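Local coordinates for protein exosome complex component Rrp42 (Methanothermobacter thermautotrophicus, PDB 2WNR) that probably serves as a non-catalytic subunit of the RNA-degrading exosome, helping to shape the active site of its partner Rrp41, at residues A[15-20]-A[199-204]; A[29-34]-A[204-209]; A[145-150]-A[210-215]; A[217-222]-A[240-245]. All coordinates share one frame; numbering follows the deposited sequence.

Contact 1 (A[15-20]-A[199-204])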
loop_
_atom_site.group_PDB
_atom_site.type_symbol
_atom_site.label_atom_id
_atom_site.label_comp_id
_atom_site.label_asym_id
_atom_site.label_seq_id
_atom_site.Cartn_x
_atom_site.Cartn_y
_atom_site.Cartn_z
ATOM N N SER A 15 15.333 -0.627 -41.379
ATOM C CA SER A 15 14.272 -0.744 -42.401
ATOM C C SER A 15 13.236 0.380 -42.304
ATOM O O SER A 15 12.978 1.074 -43.294
ATOM C CB SER A 15 13.551 -2.096 -42.315
ATOM O OG SER A 15 14.369 -3.103 -41.755
ATOM N N ILE A 16 12.654 0.558 -41.113
ATOM C CA ILE A 16 11.638 1.594 -40.879
ATOM C C ILE A 16 12.239 3.007 -40.956
ATOM O O ILE A 16 11.533 3.978 -41.232
ATOM C CB ILE A 16 10.885 1.391 -39.530
ATOM C CG1 ILE A 16 10.316 -0.027 -39.426
ATOM C CG2 ILE A 16 9.756 2.421 -39.362
ATOM C CD1 ILE A 16 9.609 -0.339 -38.102
ATOM N N THR A 17 13.543 3.118 -40.726
ATOM C CA THR A 17 14.210 4.417 -40.779
ATOM C C THR A 17 14.463 4.878 -42.215
ATOM O O THR A 17 14.133 6.013 -42.571
ATOM C CB THR A 17 15.487 4.439 -39.903
ATOM O OG1 THR A 17 15.100 4.622 -38.536
ATOM C CG2 THR A 17 16.437 5.568 -40.297
ATOM N N ASP A 18 15.027 3.990 -43.036
ATOM C CA ASP A 18 15.280 4.281 -44.450
ATOM C C ASP A 18 14.004 4.704 -45.174
ATOM O O ASP A 18 14.020 5.619 -45.995
ATOM C CB ASP A 18 15.920 3.072 -45.145
ATOM C CG ASP A 18 17.419 2.957 -44.872
ATOM O OD1 ASP A 18 18.146 2.454 -45.762
ATOM O OD2 ASP A 18 17.869 3.366 -43.775
ATOM N N LEU A 19 12.904 4.035 -44.843
ATOM C CA LEU A 19 11.590 4.331 -45.396
ATOM C C LEU A 19 11.148 5.768 -45.076
ATOM O O LEU A 19 10.796 6.530 -45.981
ATOM C CB LEU A 19 10.585 3.323 -44.839
ATOM C CG LEU A 19 9.243 3.045 -45.517
ATOM C CD1 LEU A 19 9.362 2.021 -46.638
ATOM C CD2 LEU A 19 8.298 2.543 -44.452
ATOM N N ILE A 20 11.182 6.127 -43.789
ATOM C CA ILE A 20 10.773 7.455 -43.324
ATOM C C ILE A 20 11.722 8.568 -43.767
ATOM O O ILE A 20 11.285 9.704 -43.946
ATOM C CB ILE A 20 10.570 7.486 -41.793
ATOM C CG1 ILE A 20 9.254 6.799 -41.430
ATOM C CG2 ILE A 20 10.554 8.918 -41.266
ATOM C CD1 ILE A 20 9.195 6.282 -40.022
ATOM N N ALA A 199 6.982 11.703 -33.601
ATOM C CA ALA A 199 8.069 10.788 -33.299
ATOM C C ALA A 199 9.267 11.065 -34.196
ATOM O O ALA A 199 9.129 11.122 -35.418
ATOM C CB ALA A 199 7.605 9.349 -33.458
ATOM N N LYS A 200 10.437 11.246 -33.585
ATOM C CA LYS A 200 11.683 11.383 -34.341
ATOM C C LYS A 200 12.191 10.015 -34.781
ATOM O O LYS A 200 12.593 9.188 -33.955
ATOM C CB LYS A 200 12.748 12.104 -33.515
ATOM C CG LYS A 200 14.128 12.215 -34.180
ATOM C CD LYS A 200 14.226 13.394 -35.136
ATOM C CE LYS A 200 15.621 13.508 -35.730
ATOM N NZ LYS A 200 16.659 13.963 -34.770
ATOM N N ILE A 201 12.146 9.784 -36.086
ATOM C CA ILE A 201 12.690 8.582 -36.688
ATOM C C ILE A 201 13.609 9.055 -37.798
ATOM O O ILE A 201 13.235 9.936 -38.584
ATOM C CB ILE A 201 11.585 7.642 -37.237
ATOM C CG1 ILE A 201 10.666 7.179 -36.102
ATOM C CG2 ILE A 201 12.210 6.423 -37.908
ATOM C CD1 ILE A 201 9.254 6.818 -36.523
ATOM N N GLY A 202 14.810 8.474 -37.853
ATOM C CA GLY A 202 15.831 8.899 -38.795
ATOM C C GLY A 202 16.065 10.380 -38.617
ATOM O O GLY A 202 16.306 10.840 -37.505
ATOM N N ASN A 203 15.968 11.127 -39.714
ATOM C CA ASN A 203 16.128 12.586 -39.682
ATOM C C ASN A 203 14.790 13.323 -39.727
ATOM O O ASN A 203 14.742 14.527 -39.973
ATOM C CB ASN A 203 16.996 13.046 -40.858
ATOM C CG ASN A 203 18.350 12.362 -40.898
ATOM O OD1 ASN A 203 18.830 12.008 -41.967
ATOM N ND2 ASN A 203 18.977 12.183 -39.736
ATOM N N GLU A 204 13.701 12.597 -39.501
ATOM C CA GLU A 204 12.372 13.144 -39.729
ATOM C C GLU A 204 11.545 13.124 -38.461
ATOM O O GLU A 204 11.723 12.250 -37.612
ATOM C CB GLU A 204 11.641 12.343 -40.821
ATOM C CG GLU A 204 12.372 12.241 -42.167
ATOM C CD GLU A 204 12.518 13.577 -42.876
ATOM O OE1 GLU A 204 11.734 14.509 -42.579
ATOM O OE2 GLU A 204 13.425 13.691 -43.737
HETATM O O HOH W 1 16.104 5.689 -36.479
#
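Thr-17 OG1, lying 3.5 Å from Ile-201 CG2, is gripped by two polar partners: it hydrogen-bonds to Arg-13 O one turn back in the helix and, at 2.5 Å from OG1, to a water. The same water accepts a long, weak bond from Gly-202 N, so Thr-17 is linked to the turn's backbone through water, and no hydrogen bond runs directly between the two segments. The threonine's methyl, CG2, stands anti to the backbone N and rests 3.7 Å from Gly-202 CA. Gly-202 is the second residue of a type II' turn, at a positive phi of 55°, and Ile-201 and Glu-204 exchange both backbone hydrogen bonds across it. That makes the tight two-residue hairpin between strands 193-201 and 204-207 of the second RNase PH-family domain, and segment 15-20 of helix 11-21 runs at 98° to strand segment 199-201. Ile-20 and Ile-201 cross at about a right angle, their CD1 atoms 3.5 Å apart. The other branch of Ile-20 serves the far end of the turn: CG2 lies 3.6 Å from Glu-204 CB, where the two side chains slide past each other in opposite directions. Glu-204 CG passes 3.3 Å from Ile-20 O. Beyond it the chain bends at chi2 (-66°), which turns CD aside, and OE2 forms a salt bridge with Lys-23.

Contact 2 (A[29-34]-A[204-209])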
loop_
_atom_site.group_PDB
_atom_site.type_symbol
_atom_site.label_atom_id
_atom_site.label_comp_id
_atom_site.label_asym_id
_atom_site.label_seq_id
_atom_site.Cartn_x
_atom_site.Cartn_y
_atom_site.Cartn_z
ATOM N N ARG A 29 1.127 6.434 -45.182
ATOM C CA ARG A 29 0.619 7.800 -45.016
ATOM C C ARG A 29 1.715 8.849 -45.122
ATOM O O ARG A 29 2.906 8.525 -45.118
ATOM C CB ARG A 29 -0.183 7.968 -43.720
ATOM C CG ARG A 29 0.303 7.130 -42.577
ATOM C CD ARG A 29 -0.604 7.256 -41.367
ATOM N NE ARG A 29 -0.092 6.442 -40.272
ATOM C CZ ARG A 29 0.220 6.894 -39.065
ATOM N NH1 ARG A 29 0.675 6.041 -38.164
ATOM N NH2 ARG A 29 0.052 8.176 -38.739
ATOM N N SER A 30 1.291 10.106 -45.251
ATOM C CA SER A 30 2.197 11.246 -45.256
ATOM C C SER A 30 2.944 11.282 -43.928
ATOM O O SER A 30 2.528 10.638 -42.956
ATOM C CB SER A 30 1.414 12.549 -45.469
ATOM O OG SER A 30 2.212 13.696 -45.203
ATOM N N LEU A 31 4.048 12.023 -43.896
ATOM C CA LEU A 31 4.813 12.186 -42.676
ATOM C C LEU A 31 4.038 12.922 -41.585
ATOM O O LEU A 31 4.205 12.628 -40.412
ATOM C CB LEU A 31 6.133 12.894 -42.953
ATOM C CG LEU A 31 7.320 12.050 -43.427
ATOM C CD1 LEU A 31 8.615 12.792 -43.111
ATOM C CD2 LEU A 31 7.341 10.660 -42.802
ATOM N N HIS A 32 3.186 13.866 -41.972
ATOM C CA HIS A 32 2.395 14.624 -41.002
ATOM C C HIS A 32 0.892 14.323 -41.130
ATOM O O HIS A 32 0.062 15.239 -41.178
ATOM C CB HIS A 32 2.659 16.137 -41.126
ATOM C CG HIS A 32 4.097 16.496 -41.348
ATOM N ND1 HIS A 32 4.495 17.379 -42.329
ATOM C CD2 HIS A 32 5.227 16.098 -40.719
ATOM C CE1 HIS A 32 5.810 17.510 -42.294
ATOM N NE2 HIS A 32 6.279 16.742 -41.327
ATOM N N GLU A 33 0.549 13.039 -41.172
ATOM C CA GLU A 33 -0.841 12.611 -41.336
ATOM C C GLU A 33 -1.303 11.663 -40.229
ATOM O O GLU A 33 -0.669 10.637 -39.970
ATOM C CB GLU A 33 -1.033 11.951 -42.706
ATOM C CG GLU A 33 -2.444 11.434 -42.954
ATOM C CD GLU A 33 -2.618 10.790 -44.315
ATOM O OE1 GLU A 33 -1.710 10.908 -45.168
ATOM O OE2 GLU A 33 -3.681 10.169 -44.535
ATOM N N PHE A 34 -2.422 12.014 -39.596
ATOM C CA PHE A 34 -3.070 11.157 -38.603
ATOM C C PHE A 34 -3.662 9.912 -39.231
ATOM O O PHE A 34 -3.948 9.886 -40.433
ATOM C CB PHE A 34 -4.197 11.914 -37.900
ATOM C CG PHE A 34 -3.730 12.800 -36.796
ATOM C CD1 PHE A 34 -3.575 12.300 -35.512
ATOM C CD2 PHE A 34 -3.439 14.135 -37.034
ATOM C CE1 PHE A 34 -3.136 13.108 -34.488
ATOM C CE2 PHE A 34 -3.004 14.950 -36.005
ATOM C CZ PHE A 34 -2.852 14.435 -34.734
ATOM N N GLU A 204 13.701 12.597 -39.501
ATOM C CA GLU A 204 12.372 13.144 -39.729
ATOM C C GLU A 204 11.545 13.124 -38.461
ATOM O O GLU A 204 11.723 12.250 -37.612
ATOM C CB GLU A 204 11.641 12.343 -40.821
ATOM C CG GLU A 204 12.372 12.241 -42.167
ATOM C CD GLU A 204 12.518 13.577 -42.876
ATOM O OE1 GLU A 204 11.734 14.509 -42.579
ATOM O OE2 GLU A 204 13.425 13.691 -43.737
ATOM N N ILE A 205 10.641 14.086 -38.329
ATOM C CA ILE A 205 9.584 13.953 -37.333
ATOM C C ILE A 205 8.288 13.498 -38.009
ATOM O O ILE A 205 7.890 14.037 -39.049
ATOM C CB ILE A 205 9.376 15.219 -36.465
ATOM C CG1 ILE A 205 9.250 16.474 -37.325
ATOM C CG2 ILE A 205 10.521 15.361 -35.446
ATOM C CD1 ILE A 205 8.488 17.592 -36.656
ATOM N N VAL A 206 7.658 12.475 -37.438
ATOM C CA VAL A 206 6.418 11.973 -38.005
ATOM C C VAL A 206 5.282 12.150 -37.029
ATOM O O VAL A 206 5.443 11.894 -35.838
ATOM C CB VAL A 206 6.463 10.491 -38.546
ATOM C CG1 VAL A 206 7.788 10.108 -39.169
ATOM C CG2 VAL A 206 5.904 9.474 -37.582
ATOM N N LEU A 207 4.139 12.591 -37.544
ATOM C CA LEU A 207 2.982 12.876 -36.709
ATOM C C LEU A 207 2.173 11.610 -36.467
ATOM O O LEU A 207 1.950 10.833 -37.392
ATOM C CB LEU A 207 2.113 13.967 -37.352
ATOM C CG LEU A 207 0.732 14.319 -36.788
ATOM C CD1 LEU A 207 0.832 14.956 -35.406
ATOM C CD2 LEU A 207 0.013 15.255 -37.753
ATOM N N ASP A 208 1.758 11.418 -35.215
ATOM C CA ASP A 208 0.868 10.331 -34.805
ATOM C C ASP A 208 1.481 8.958 -35.119
ATOM O O ASP A 208 1.135 8.321 -36.125
ATOM C CB ASP A 208 -0.516 10.531 -35.434
ATOM C CG ASP A 208 -1.457 9.390 -35.158
ATOM O OD1 ASP A 208 -1.461 8.898 -34.018
ATOM O OD2 ASP A 208 -2.194 8.982 -36.083
ATOM N N PRO A 209 2.421 8.506 -34.266
ATOM C CA PRO A 209 3.166 7.275 -34.544
ATOM C C PRO A 209 2.400 6.000 -34.248
ATOM O O PRO A 209 1.629 5.939 -33.300
ATOM C CB PRO A 209 4.377 7.384 -33.616
ATOM C CG PRO A 209 3.938 8.251 -32.521
ATOM C CD PRO A 209 2.953 9.214 -33.088
#
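Leu-31 and Leu-207 join loop 29-34 to edge strand 204-207 by a nearly straight backbone hydrogen bond, Leu-207 N to Leu-31 O at 2.9 Å (166°), and Val-206 CA turns a C-H toward the same oxygen. Arg-29, extended from CG to NE, brings its guanidinium end-on to Asp-208 O, with NH1 at 3.1 Å and NH2 at 2.8 Å from that one oxygen, in the guanidinium plane. NH2 also donates to Glu-33 O at 2.8 Å, and NE pairs with Asp-27. Strand 204-207 is one of the two outermost strands of the four-stranded antiparallel sheet within this chain, and the loop between helix 11-21 and strand 37-41 covers its edge. A leucine in place of Arg-29 would probably leave Glu-33 O and Asp-208 O without its N-H donors, and Asp-27 without its charged mate. Asp-208 OD2 lies 3.6 Å from Arg-29 NH2, well out of the guanidinium plane, so the two attract by charge alone, while OD1 pairs with Arg-35. Leu-207 lays CG over one face of the Phe-34 ring, towards the rim and 4.2 Å from the centroid, a CH-pi contact. Leu-31 rests CD1 on Glu-204 and CD2 3.7 Å from Val-206 CG1.

Contact 3 (A[145-150]-A[210-215])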
loop_
_atom_site.group_PDB
_atom_site.type_symbol
_atom_site.label_atom_id
_atom_site.label_comp_id
_atom_site.label_asym_id
_atom_site.label_seq_id
_atom_site.Cartn_x
_atom_site.Cartn_y
_atom_site.Cartn_z
ATOM N N ASP A 145 -7.091 -0.502 -25.719
ATOM C CA ASP A 145 -6.311 -1.093 -26.809
ATOM C C ASP A 145 -5.181 -0.113 -27.101
ATOM O O ASP A 145 -5.414 1.101 -27.199
ATOM C CB ASP A 145 -7.196 -1.256 -28.048
ATOM C CG ASP A 145 -7.013 -2.611 -28.768
ATOM O OD1 ASP A 145 -6.117 -3.416 -28.422
ATOM O OD2 ASP A 145 -7.798 -2.865 -29.706
ATOM N N TYR A 146 -3.957 -0.615 -27.205
ATOM C CA TYR A 146 -2.817 0.259 -27.466
ATOM C C TYR A 146 -2.090 -0.140 -28.741
ATOM O O TYR A 146 -1.451 -1.196 -28.799
ATOM C CB TYR A 146 -1.863 0.304 -26.265
ATOM C CG TYR A 146 -0.512 0.937 -26.552
ATOM C CD1 TYR A 146 -0.407 2.253 -27.005
ATOM C CD2 TYR A 146 0.665 0.210 -26.369
ATOM C CE1 TYR A 146 0.835 2.830 -27.276
ATOM C CE2 TYR A 146 1.912 0.777 -26.633
ATOM C CZ TYR A 146 1.988 2.086 -27.088
ATOM O OH TYR A 146 3.223 2.645 -27.345
ATOM N N ASP A 147 -2.197 0.708 -29.762
ATOM C CA ASP A 147 -1.556 0.448 -31.046
ATOM C C ASP A 147 -0.808 1.697 -31.502
ATOM O O ASP A 147 -0.680 1.941 -32.700
ATOM C CB ASP A 147 -2.597 0.006 -32.093
ATOM C CG ASP A 147 -1.986 -0.782 -33.257
ATOM O OD1 ASP A 147 -0.854 -1.300 -33.120
ATOM O OD2 ASP A 147 -2.648 -0.910 -34.321
ATOM N N GLY A 148 -0.319 2.482 -30.544
ATOM C CA GLY A 148 0.442 3.701 -30.835
ATOM C C GLY A 148 -0.226 5.009 -30.419
ATOM O O GLY A 148 -1.417 5.222 -30.660
ATOM N N ASN A 149 0.552 5.890 -29.801
ATOM C CA ASN A 149 0.127 7.268 -29.541
ATOM C C ASN A 149 -1.060 7.366 -28.582
ATOM O O ASN A 149 -2.200 7.608 -28.979
ATOM C CB ASN A 149 -0.153 8.012 -30.855
ATOM C CG ASN A 149 -0.355 9.506 -30.660
ATOM O OD1 ASN A 149 -0.196 10.038 -29.562
ATOM N ND2 ASN A 149 -0.705 10.192 -31.743
ATOM N N LEU A 150 -0.764 7.178 -27.310
ATOM C CA LEU A 150 -1.749 7.295 -26.278
ATOM C C LEU A 150 -2.163 8.753 -26.026
ATOM O O LEU A 150 -3.325 9.035 -25.769
ATOM C CB LEU A 150 -1.153 6.696 -25.021
ATOM C CG LEU A 150 -1.523 5.292 -24.538
ATOM C CD1 LEU A 150 -2.068 4.241 -25.514
ATOM C CD2 LEU A 150 -0.526 4.805 -23.495
ATOM N N SER A 210 2.630 4.984 -35.066
ATOM C CA SER A 210 2.026 3.665 -34.867
ATOM C C SER A 210 2.849 2.894 -33.855
ATOM O O SER A 210 3.931 3.343 -33.470
ATOM C CB SER A 210 2.001 2.913 -36.187
ATOM O OG SER A 210 3.306 2.830 -36.714
ATOM N N LEU A 211 2.338 1.749 -33.411
ATOM C CA LEU A 211 3.071 0.896 -32.477
ATOM C C LEU A 211 4.438 0.542 -33.054
ATOM O O LEU A 211 5.446 0.608 -32.358
ATOM C CB LEU A 211 2.287 -0.379 -32.167
ATOM C CG LEU A 211 2.829 -1.241 -31.025
ATOM C CD1 LEU A 211 2.429 -0.658 -29.674
ATOM C CD2 LEU A 211 2.344 -2.671 -31.145
ATOM N N GLU A 212 4.459 0.191 -34.339
ATOM C CA GLU A 212 5.682 -0.175 -35.038
ATOM C C GLU A 212 6.706 0.960 -34.971
ATOM O O GLU A 212 7.907 0.715 -34.802
ATOM C CB GLU A 212 5.372 -0.548 -36.497
ATOM C CG GLU A 212 4.655 -1.898 -36.689
ATOM C CD GLU A 212 3.218 -1.932 -36.143
ATOM O OE1 GLU A 212 2.590 -0.853 -35.975
ATOM O OE2 GLU A 212 2.717 -3.051 -35.883
ATOM N N GLU A 213 6.217 2.192 -35.085
ATOM C CA GLU A 213 7.067 3.385 -35.071
ATOM C C GLU A 213 7.519 3.755 -33.658
ATOM O O GLU A 213 8.672 4.144 -33.465
ATOM C CB GLU A 213 6.352 4.559 -35.743
ATOM C CG GLU A 213 6.243 4.395 -37.256
ATOM C CD GLU A 213 5.169 5.256 -37.898
ATOM O OE1 GLU A 213 4.323 5.824 -37.171
ATOM O OE2 GLU A 213 5.170 5.348 -39.143
ATOM N N GLU A 214 6.622 3.622 -32.678
ATOM C CA GLU A 214 6.963 3.866 -31.272
ATOM C C GLU A 214 8.049 2.921 -30.740
ATOM O O GLU A 214 8.820 3.290 -29.859
ATOM C CB GLU A 214 5.722 3.813 -30.383
ATOM C CG GLU A 214 4.806 5.013 -30.541
ATOM C CD GLU A 214 3.967 5.285 -29.306
ATOM O OE1 GLU A 214 3.062 4.484 -29.012
ATOM O OE2 GLU A 214 4.204 6.313 -28.630
ATOM N N ASP A 215 8.117 1.714 -31.285
ATOM C CA ASP A 215 9.140 0.744 -30.906
ATOM C C ASP A 215 10.553 1.211 -31.236
ATOM O O ASP A 215 11.505 0.816 -30.563
ATOM C CB ASP A 215 8.895 -0.590 -31.619
ATOM C CG ASP A 215 8.227 -1.617 -30.734
ATOM O OD1 ASP A 215 7.380 -1.229 -29.894
ATOM O OD2 ASP A 215 8.546 -2.823 -30.898
#
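Glu-214 reaches from the short helix 211-214 to Tyr-146 and Asn-149 in the loop that follows strand 133-145. Its CB lies 4.1 Å from Tyr-146 OH. Beyond CG the chain is extended and carries CD to 3.4 Å from that hydroxyl and 3.5 Å from Asn-149 N. At the tip OE1 does the work: Tyr-146 OH donates to it in a bond modelled at 2.5 Å, too short to be trusted at this resolution, and Asn-149 N donates at 3.0 Å (163°) from above the carboxylate plane. The tyrosine ring is turned 67° to that plane, with OE1 at the ring's edge and 3.3 Å from Gly-148 CA. Leu-211 CD1 packs on Tyr-146 CE2, beside the hydroxyl-bearing carbon, at 3.4 Å. Ser-210 and Glu-213 close the helix start with a capping box, and Leu-211 N adds a weak bond to Asp-147 O. The contact joins the two RNase PH-family domains, beside a neighbouring subunit whose basic side chain bonds to Tyr-146 O. An alanine in place of Glu-214 would probably leave Tyr-146 OH and Asn-149 N without their shared acceptor and the ring freer to shift. Two uncharged donors on one oxygen would probably favour the ionised carboxylate.

Contact 4 (A[217-222]-A[240-245])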
loop_
_atom_site.group_PDB
_atom_site.type_symbol
_atom_site.label_atom_id
_atom_site.label_comp_id
_atom_site.label_asym_id
_atom_site.label_seq_id
_atom_site.Cartn_x
_atom_site.Cartn_y
_atom_site.Cartn_z
ATOM N N LEU A 217 11.471 4.677 -32.445
ATOM C CA LEU A 217 11.718 6.113 -32.443
ATOM C C LEU A 217 12.943 6.447 -31.601
ATOM O O LEU A 217 13.295 5.698 -30.694
ATOM C CB LEU A 217 10.488 6.885 -31.945
ATOM C CG LEU A 217 9.861 6.616 -30.563
ATOM C CD1 LEU A 217 10.753 7.060 -29.417
ATOM C CD2 LEU A 217 8.517 7.303 -30.462
ATOM N N THR A 218 13.604 7.552 -31.937
ATOM C CA THR A 218 14.703 8.083 -31.144
ATOM C C THR A 218 14.114 8.840 -29.940
ATOM O O THR A 218 14.544 8.663 -28.790
ATOM C CB THR A 218 15.583 9.014 -32.007
ATOM O OG1 THR A 218 16.244 8.244 -33.014
ATOM C CG2 THR A 218 16.632 9.760 -31.163
ATOM N N ALA A 219 13.115 9.670 -30.227
ATOM C CA ALA A 219 12.446 10.476 -29.236
ATOM C C ALA A 219 11.083 10.871 -29.772
ATOM O O ALA A 219 10.780 10.667 -30.960
ATOM C CB ALA A 219 13.253 11.686 -28.942
ATOM N N ARG A 220 10.262 11.437 -28.899
ATOM C CA ARG A 220 8.927 11.885 -29.272
ATOM C C ARG A 220 8.678 13.237 -28.647
ATOM O O ARG A 220 9.317 13.584 -27.661
ATOM C CB ARG A 220 7.872 10.899 -28.764
ATOM C CG ARG A 220 7.855 10.773 -27.235
ATOM C CD ARG A 220 6.566 10.223 -26.695
ATOM N NE ARG A 220 6.881 9.374 -25.591
ATOM C CZ ARG A 220 6.773 9.535 -24.274
ATOM N NH1 ARG A 220 7.235 8.520 -23.580
ATOM N NH2 ARG A 220 6.249 10.579 -23.633
ATOM N N ILE A 221 7.743 13.993 -29.208
ATOM C CA ILE A 221 7.314 15.260 -28.602
ATOM C C ILE A 221 5.802 15.479 -28.765
ATOM O O ILE A 221 5.259 15.370 -29.859
ATOM C CB ILE A 221 8.144 16.480 -29.114
ATOM C CG1 ILE A 221 7.669 17.774 -28.447
ATOM C CG2 ILE A 221 8.103 16.577 -30.637
ATOM C CD1 ILE A 221 8.647 18.923 -28.526
ATOM N N SER A 222 5.128 15.749 -27.654
ATOM C CA SER A 222 3.702 16.024 -27.665
ATOM C C SER A 222 3.480 17.503 -27.447
ATOM O O SER A 222 4.061 18.090 -26.523
ATOM C CB SER A 222 2.993 15.237 -26.566
ATOM O OG SER A 222 3.232 13.853 -26.719
ATOM N N GLY A 240 16.401 9.187 -26.706
ATOM C CA GLY A 240 17.277 9.971 -27.588
ATOM C C GLY A 240 16.986 11.465 -27.576
ATOM O O GLY A 240 16.008 11.902 -26.985
ATOM N N PRO A 241 17.833 12.262 -28.238
ATOM C CA PRO A 241 17.656 13.703 -28.260
ATOM C C PRO A 241 16.790 14.244 -29.401
ATOM O O PRO A 241 16.520 13.543 -30.373
ATOM C CB PRO A 241 19.084 14.228 -28.420
ATOM C CG PRO A 241 19.921 13.067 -28.822
ATOM C CD PRO A 241 19.058 11.862 -28.944
ATOM N N LEU A 242 16.358 15.493 -29.249
ATOM C CA LEU A 242 15.759 16.278 -30.321
ATOM C C LEU A 242 16.686 17.457 -30.630
ATOM O O LEU A 242 17.455 17.904 -29.764
ATOM C CB LEU A 242 14.405 16.809 -29.865
ATOM C CG LEU A 242 13.083 16.115 -30.214
ATOM C CD1 LEU A 242 13.177 14.595 -30.309
ATOM C CD2 LEU A 242 12.002 16.511 -29.222
ATOM N N THR A 243 16.620 17.966 -31.854
ATOM C CA THR A 243 17.319 19.206 -32.184
ATOM C C THR A 243 16.354 20.391 -32.051
ATOM O O THR A 243 15.127 20.213 -31.976
ATOM C CB THR A 243 17.924 19.164 -33.598
ATOM O OG1 THR A 243 16.874 19.150 -34.567
ATOM C CG2 THR A 243 18.793 17.926 -33.780
ATOM N N ARG A 244 16.907 21.599 -32.013
ATOM C CA ARG A 244 16.102 22.816 -32.035
ATOM C C ARG A 244 15.122 22.827 -33.225
ATOM O O ARG A 244 13.951 23.166 -33.061
ATOM C CB ARG A 244 17.012 24.048 -32.067
ATOM C CG ARG A 244 16.284 25.365 -31.860
ATOM C CD ARG A 244 17.245 26.538 -31.918
ATOM N NE ARG A 244 16.537 27.814 -31.870
ATOM C CZ ARG A 244 16.030 28.440 -32.931
ATOM N NH1 ARG A 244 16.139 27.917 -34.147
ATOM N NH2 ARG A 244 15.402 29.592 -32.773
ATOM N N ASP A 245 15.602 22.444 -34.409
ATOM C CA ASP A 245 14.770 22.445 -35.612
ATOM C C ASP A 245 13.615 21.470 -35.477
ATOM O O ASP A 245 12.491 21.794 -35.860
ATOM C CB ASP A 245 15.588 22.133 -36.874
ATOM C CG ASP A 245 16.493 23.289 -37.296
ATOM O OD1 ASP A 245 16.466 24.372 -36.651
ATOM O OD2 ASP A 245 17.241 23.108 -38.284
#
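Leu-242 forks against one side of strand 219-226, its two methyls meeting different residues. CD1 packs on Ala-219 CB, while CD2 lies 3.9 Å from Ile-221 CB and also near CG2 of that isoleucine. Ala-219 and Ile-221, two apart on the strand, both direct their CB toward segment 240-245; Arg-220 between them has its CB directed away, and its guanidinium forms a salt bridge with Glu-106. The Ile-221 and Leu-242 side chains cross obliquely. In Ile-221, CG1 is anti to the backbone N (chi1 -180°), which puts CG2 in the crowded position between N and the carbonyl carbon, on the flank that CD2 approaches. At Thr-218 the touching group is CG2, which is anti to the backbone N and lies 3.6 Å from Gly-240 CA. It also approaches Pro-241, with the proline CD 3.9 Å from CG2. A side chain on Gly-240 would run into this methyl. Here the backbones are bonded: Gly-240 N donates to Thr-218 O at 2.8 Å, bent to 138° at the hydrogen and tilted 28° from the carbonyl plane. This fastens the chain leaving strand 231-237 to the residue leading into strand 219-226, its antiparallel neighbour, just before Thr-243 caps helix 244-268. Leu-242 makes backbone hydrogen bonds to a neighbouring subunit, so segment 240-245 takes part in the subunit interface as well as in this contact. Between the two segments a single hydrogen bond sets the position at one end, and beyond it the contact depends on the fit of aliphatic groups, without any charge pairing.

How the contacts relate
The four contacts lie close together, their centres 10 to 16 Å apart. Contacts 1, 2 and 4 all reach the four-stranded antiparallel sheet: contact 1 at the hairpin of strands 193-201 and 204-207, contact 2 along the edge strand 204-207, contact 4 at strand 219-226. Contact 3 sits on helix 211-214, between those strands in sequence. Contacts 1 and 2 share Glu-204, and Asp-208 of contact 2 bonds to Asn-149 of contact 3. Along the chain contacts 1, 2 and 3 interlace, whereas contact 4 follows all of them. The N-terminal helix and loop and the first family domain are thereby fastened to the second.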